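Local coordinates for protein copper-transporting atpase (Sulfolobus solfataricus, PDB 2YJ3) that probably uses ATP hydrolysis to move copper or related heavy-metal cations across the membrane, this chain being its cytoplasmic catalytic domain, with nucleotide-binding and phosphorylation parts, at residues 56-64 with 99-110. The protein carries 1 engineered substitution. Numbering follows the deposited sequence.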
loop_
_atom_site.group_PDB
_atom_site.type_symbol
_atom_site.label_atom_id
_atom_site.label_comp_id
_atom_site.label_asym_id
_atom_site.label_seq_id
_atom_site.Cartn_x
_atom_site.Cartn_y
_atom_site.Cartn_z
ATOM N N LEU A 56 -14.779 19.253 7.726
ATOM C CA LEU A 56 -14.236 17.986 8.204
ATOM C C LEU A 56 -15.359 16.963 8.352
ATOM O O LEU A 56 -15.249 15.829 7.884
ATOM C CB LEU A 56 -13.508 18.211 9.547
ATOM C CG LEU A 56 -12.919 16.987 10.267
ATOM C CD1 LEU A 56 -12.080 16.148 9.308
ATOM C CD2 LEU A 56 -12.111 17.406 11.537
ATOM N N ALA A 57 -16.452 17.372 8.988
ATOM C CA ALA A 57 -17.569 16.464 9.238
ATOM C C ALA A 57 -18.229 16.043 7.931
ATOM O O ALA A 57 -18.716 14.923 7.817
ATOM C CB ALA A 57 -18.591 17.118 10.139
ATOM N N TYR A 58 -18.272 16.954 6.960
ATOM C CA TYR A 58 -18.866 16.656 5.670
ATOM C C TYR A 58 -18.030 15.617 4.938
ATOM O O TYR A 58 -18.543 14.622 4.462
ATOM C CB TYR A 58 -18.994 17.929 4.825
ATOM C CG TYR A 58 -20.171 18.818 5.187
ATOM C CD1 TYR A 58 -21.184 18.354 6.015
ATOM C CD2 TYR A 58 -20.265 20.122 4.697
ATOM C CE1 TYR A 58 -22.252 19.155 6.356
ATOM C CE2 TYR A 58 -21.342 20.934 5.029
ATOM C CZ TYR A 58 -22.339 20.437 5.850
ATOM O OH TYR A 58 -23.430 21.216 6.187
ATOM N N ALA A 59 -16.732 15.851 4.853
ATOM C CA ALA A 59 -15.844 14.919 4.168
ATOM C C ALA A 59 -15.906 13.514 4.796
ATOM O O ALA A 59 -15.997 12.524 4.096
ATOM C CB ALA A 59 -14.426 15.441 4.212
ATOM N N ALA A 60 -15.827 13.440 6.119
ATOM C CA ALA A 60 -15.831 12.161 6.824
ATOM C C ALA A 60 -17.151 11.438 6.626
ATOM O O ALA A 60 -17.196 10.203 6.492
ATOM C CB ALA A 60 -15.567 12.389 8.337
ATOM N N SER A 61 -18.234 12.212 6.627
ATOM C CA SER A 61 -19.564 11.656 6.446
ATOM C C SER A 61 -19.683 10.991 5.076
ATOM O O SER A 61 -20.280 9.930 4.954
ATOM C CB SER A 61 -20.645 12.732 6.628
ATOM O OG SER A 61 -20.650 13.252 7.947
ATOM N N VAL A 62 -19.116 11.599 4.038
ATOM C CA VAL A 62 -19.142 10.944 2.734
ATOM C C VAL A 62 -18.147 9.775 2.690
ATOM O O VAL A 62 -18.449 8.704 2.167
ATOM C CB VAL A 62 -18.867 11.933 1.580
ATOM C CG1 VAL A 62 -18.818 11.191 0.260
ATOM C CG2 VAL A 62 -19.941 13.008 1.547
ATOM N N GLU A 63 -16.959 9.980 3.243
ATOM C CA GLU A 63 -15.943 8.931 3.214
ATOM C C GLU A 63 -16.368 7.686 4.000
ATOM O O GLU A 63 -15.838 6.589 3.774
ATOM C CB GLU A 63 -14.605 9.468 3.735
ATOM C CG GLU A 63 -13.921 10.437 2.801
ATOM C CD GLU A 63 -13.295 9.755 1.590
ATOM O OE1 GLU A 63 -13.804 8.705 1.150
ATOM O OE2 GLU A 63 -12.281 10.269 1.079
ATOM N N ALA A 64 -17.323 7.848 4.915
ATOM C CA ALA A 64 -17.775 6.718 5.732
ATOM C C ALA A 64 -18.495 5.648 4.927
ATOM O O ALA A 64 -18.816 4.582 5.444
ATOM C CB ALA A 64 -18.662 7.198 6.890
ATOM N N VAL A 99 -14.960 10.452 -4.069
ATOM C CA VAL A 99 -16.274 10.084 -3.581
ATOM C C VAL A 99 -17.188 11.306 -3.609
ATOM O O VAL A 99 -16.706 12.438 -3.653
ATOM C CB VAL A 99 -16.157 9.454 -2.170
ATOM C CG1 VAL A 99 -15.925 10.519 -1.086
ATOM C CG2 VAL A 99 -17.344 8.647 -1.871
ATOM N N ARG A 100 -18.501 11.095 -3.604
ATOM C CA ARG A 100 -19.439 12.218 -3.673
ATOM C C ARG A 100 -20.741 11.901 -2.964
ATOM O O ARG A 100 -21.134 10.739 -2.878
ATOM C CB ARG A 100 -19.742 12.587 -5.125
ATOM C CG ARG A 100 -20.687 13.773 -5.235
ATOM C CD ARG A 100 -21.118 14.087 -6.675
ATOM N NE ARG A 100 -22.051 13.100 -7.210
ATOM C CZ ARG A 100 -23.326 12.981 -6.842
ATOM N NH1 ARG A 100 -23.847 13.783 -5.920
ATOM N NH2 ARG A 100 -24.088 12.044 -7.397
ATOM N N GLY A 101 -21.427 12.931 -2.476
ATOM C CA GLY A 101 -22.688 12.735 -1.780
ATOM C C GLY A 101 -23.371 14.038 -1.413
ATOM O O GLY A 101 -22.772 15.106 -1.472
ATOM N N LYS A 102 -24.630 13.946 -1.005
ATOM C CA LYS A 102 -25.383 15.129 -0.614
ATOM C C LYS A 102 -25.692 15.141 0.878
ATOM O O LYS A 102 -26.158 14.150 1.438
ATOM C CB LYS A 102 -26.675 15.225 -1.434
ATOM C CG LYS A 102 -27.589 16.402 -1.092
ATOM C CD LYS A 102 -28.616 16.594 -2.226
ATOM C CE LYS A 102 -29.926 17.217 -1.744
ATOM N NZ LYS A 102 -30.711 16.304 -0.861
ATOM N N ILE A 103 -25.425 16.276 1.512
ATOM C CA ILE A 103 -25.688 16.460 2.930
ATOM C C ILE A 103 -26.248 17.860 3.093
ATOM O O ILE A 103 -25.728 18.813 2.494
ATOM C CB ILE A 103 -24.384 16.387 3.761
ATOM C CG1 ILE A 103 -23.608 15.100 3.491
ATOM C CG2 ILE A 103 -24.661 16.573 5.253
ATOM C CD1 ILE A 103 -22.282 15.054 4.253
ATOM N N SER A 104 -27.299 17.982 3.898
ATOM C CA SER A 104 -27.950 19.265 4.155
ATOM C C SER A 104 -28.117 20.113 2.895
ATOM O O SER A 104 -27.718 21.281 2.866
ATOM C CB SER A 104 -27.196 20.052 5.232
ATOM O OG SER A 104 -27.439 19.512 6.527
ATOM N N ASP A 105 -28.706 19.513 1.864
ATOM C CA ASP A 105 -28.968 20.192 0.584
ATOM C C ASP A 105 -27.706 20.596 -0.171
ATOM O O ASP A 105 -27.793 21.256 -1.201
ATOM C CB ASP A 105 -29.839 21.438 0.781
ATOM C CG ASP A 105 -31.206 21.116 1.347
ATOM O OD1 ASP A 105 -31.726 20.003 1.091
ATOM O OD2 ASP A 105 -31.764 21.990 2.046
ATOM N N LYS A 106 -26.544 20.226 0.358
ATOM C CA LYS A 106 -25.260 20.587 -0.243
ATOM C C LYS A 106 -24.563 19.383 -0.878
ATOM O O LYS A 106 -24.587 18.273 -0.332
ATOM C CB LYS A 106 -24.338 21.224 0.808
ATOM C CG LYS A 106 -24.437 22.743 0.906
ATOM C CD LYS A 106 -24.907 23.201 2.277
ATOM C CE LYS A 106 -24.098 22.547 3.388
ATOM N NZ LYS A 106 -23.531 23.556 4.342
ATOM N N ILE A 107 -23.907 19.609 -2.008
ATOM C CA ILE A 107 -23.177 18.538 -2.672
ATOM C C ILE A 107 -21.721 18.521 -2.233
ATOM O O ILE A 107 -20.982 19.485 -2.430
ATOM C CB ILE A 107 -23.237 18.672 -4.209
ATOM C CG1 ILE A 107 -24.685 18.605 -4.700
ATOM C CG2 ILE A 107 -22.405 17.582 -4.879
ATOM C CD1 ILE A 107 -25.427 17.353 -4.275
ATOM N N ILE A 108 -21.303 17.404 -1.660
ATOM C CA ILE A 108 -19.938 17.281 -1.167
ATOM C C ILE A 108 -19.145 16.271 -1.973
ATOM O O ILE A 108 -19.625 15.179 -2.253
ATOM C CB ILE A 108 -19.890 16.874 0.328
ATOM C CG1 ILE A 108 -20.252 18.066 1.220
ATOM C CG2 ILE A 108 -18.476 16.442 0.707
ATOM C CD1 ILE A 108 -21.712 18.275 1.391
ATOM N N GLU A 109 -17.930 16.644 -2.346
ATOM C CA GLU A 109 -17.030 15.767 -3.081
ATOM C C GLU A 109 -15.695 15.718 -2.393
ATOM O O GLU A 109 -15.154 16.756 -2.005
ATOM C CB GLU A 109 -16.781 16.309 -4.486
ATOM C CG GLU A 109 -17.999 16.419 -5.333
ATOM C CD GLU A 109 -17.654 16.924 -6.728
ATOM O OE1 GLU A 109 -17.544 18.163 -6.910
ATOM O OE2 GLU A 109 -17.465 16.072 -7.625
ATOM N N VAL A 110 -15.148 14.518 -2.260
ATOM C CA VAL A 110 -13.802 14.350 -1.725
ATOM C C VAL A 110 -12.978 13.635 -2.788
ATOM O O VAL A 110 -13.291 12.516 -3.176
ATOM C CB VAL A 110 -13.812 13.555 -0.411
ATOM C CG1 VAL A 110 -12.417 13.521 0.201
ATOM C CG2 VAL A 110 -14.815 14.154 0.561
#
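The hydroxyl of S61 is gripped twice, giving its hydrogen bond from OG to A57 O at 2.6 Å and accepting one from L86 N, while its CB rests on I103 CD1 at 3.7 Å. A57 O takes S61 N and S61 OG from opposite faces of its carbonyl plane. One turn away, K106 NZ donates to Y58 OH over 3.0 Å. The lysine, bent at chi2, chi3 and chi4, lies across the tyrosine and brings its ammonium to the ring edge, near the ring plane. I108 CD1 covers one face of this ring, and I103 CG2 comes obliquely to Y58 CE1 at 3.7 Å. With an alanine at Y58, K106 NZ would probably lose this acceptor and a gap would open beside I103 and I108.

In the nucleotide-binding domain of this type IB P-type ATPase, helix 53-63 packs on an antiparallel sheet, and its segment 56-63 runs at 113° to strand 99-103. The hairpin turns back through a type I' turn from I103 to K106. Over the two strands, V62 splits its branches: CG1, anti to the backbone N (chi1 176°), presses against V99 CG1 at a tight 3.3 Å, whereas CG2 meets I108 CG2 at 3.8 Å. The CA of V62 lies close to that of G101, where no side chain intervenes. V110 CG2 touches A59 CB at 3.9 Å. E63, which contacts ATP and AMP in nucleotide-bound forms, lays its carboxylate over two valines, OE1 by V99 CG1 and OE2 3.4 Å from V110 CG1, with A71 and I74 also against its side chain.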